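Local coordinates for protein putative esterase Rv1847/MT1895 (Mycobacterium tuberculosis, PDB 3S4K) that probably acts as a hotdog-fold thioesterase of the PaaI family, hydrolysing acyl-CoA thioesters such as 1,4-dihydroxy-2-naphthoyl-CoA, at residues M62-S65 and I66-A70. Residues are numbered along the deposited sequence; the frame is centred on the assembly and turned at random. Where two conformers were deposited one is given.
Sequences MIES and IASMA
Met62 to Ser65 hand their carbonyls in turn to the amides of Ile66 to Met69, four successive i to i+4 bonds of one continuous α-helix, the first running from Ile66 N to Met62 O at 3.0 Å. The polar face centres on Glu64 and Ser68. Glu64 O is gripped twice, by Ser68 N at 2.9 Å and by Ser68 OG at 2.6 Å, the two donors coming from opposite faces of the carbonyl plane. With chi1 at -51° Ser68 OG lies beside its own backbone N, which swings it back over the preceding turn to Glu64 O. The Glu64 carboxylate stays clear of that hydroxyl; a water donates to Ser68 OG (2.7 Å) and lies implausibly close to Glu64 OE2, which makes that half of the bridge doubtful. The other carboxylate oxygen, Glu64 OE1, accepts from Asn89 ND2 of strand 83-93. In the conformer modelled, Ser65 OG bonds to Asp22 OD1 and to His55 NE2 of the second subunit, tying the helix into the dimer. Round on the apolar side, Met62 and Ile66 run side by side in the same direction, and in one conformer Met62 CE comes within 4.1 Å of Ile66 CD1. Met62 and Ile66 pack on strand 36-43, Ile63 and Ala67 on Val120 and Val135. This is the long central helix of the hotdog fold, wrapped by its curved antiparallel sheet, with the polar side of Glu64 and Ser65 turned toward the subunit interface.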
# COMPACT_ATOMS: atom_id res chain seq x y z
N MET A 62 2.90 -4.08 -4.02
CA MET A 62 2.94 -5.24 -4.92
C MET A 62 1.62 -5.39 -5.66
O MET A 62 1.56 -5.53 -6.89
CB MET A 62 3.16 -6.54 -4.14
CG MET A 62 4.59 -6.94 -3.89
SD MET A 62 4.61 -8.68 -3.35
CE MET A 62 4.35 -9.59 -4.87
N ILE A 63 0.55 -5.35 -4.89
CA ILE A 63 -0.81 -5.47 -5.40
C ILE A 63 -1.07 -4.33 -6.38
O ILE A 63 -1.58 -4.55 -7.47
CB ILE A 63 -1.81 -5.54 -4.22
CG1 ILE A 63 -1.74 -6.93 -3.58
CG2 ILE A 63 -3.28 -5.15 -4.63
CD1 ILE A 63 -2.23 -6.98 -2.15
N GLU A 64 -0.66 -3.13 -6.03
CA GLU A 64 -0.87 -1.97 -6.91
C GLU A 64 -0.15 -2.12 -8.25
O GLU A 64 -0.74 -1.89 -9.32
CB GLU A 64 -0.41 -0.69 -6.18
CG GLU A 64 -0.66 0.61 -6.94
CD GLU A 64 -2.10 1.05 -6.96
OE1 GLU A 64 -2.94 0.44 -6.25
OE2 GLU A 64 -2.40 2.03 -7.70
N SER A 65 1.12 -2.54 -8.20
CA SER A 65 1.94 -2.72 -9.39
C SER A 65 1.39 -3.79 -10.32
O SER A 65 1.26 -3.59 -11.53
CB SER A 65 3.37 -3.10 -9.01
OG SER A 65 4.10 -1.96 -8.60
N ILE A 66 1.10 -4.95 -9.77
CA ILE A 66 0.69 -6.10 -10.62
C ILE A 66 -0.64 -5.78 -11.29
O ILE A 66 -0.81 -5.99 -12.50
CB ILE A 66 0.66 -7.43 -9.81
CG1 ILE A 66 2.05 -7.72 -9.22
CG2 ILE A 66 0.25 -8.62 -10.74
CD1 ILE A 66 2.13 -8.91 -8.24
N ALA A 67 -1.59 -5.25 -10.53
CA ALA A 67 -2.89 -4.82 -11.06
C ALA A 67 -2.77 -3.73 -12.13
O ALA A 67 -3.43 -3.81 -13.18
CB ALA A 67 -3.78 -4.33 -9.91
N SER A 68 -1.98 -2.70 -11.86
CA SER A 68 -1.86 -1.60 -12.81
C SER A 68 -1.24 -2.06 -14.12
O SER A 68 -1.66 -1.62 -15.18
CB SER A 68 -1.07 -0.42 -12.24
OG SER A 68 -1.56 -0.04 -10.98
N MET A 69 -0.26 -2.98 -14.07
CA MET A 69 0.38 -3.43 -15.30
C MET A 69 -0.58 -4.32 -16.11
O MET A 69 -0.67 -4.18 -17.34
CB MET A 69 1.71 -4.15 -15.02
CG MET A 69 2.77 -3.24 -14.41
SD MET A 69 3.26 -1.85 -15.46
CE MET A 69 3.63 -2.76 -16.91
N ALA A 70 -1.33 -5.18 -15.43
CA ALA A 70 -2.36 -5.99 -16.08
C ALA A 70 -3.38 -5.05 -16.76
O ALA A 70 -3.80 -5.26 -17.92
CB ALA A 70 -3.07 -6.91 -15.07
O HOH W 1 -1.84 2.48 -10.04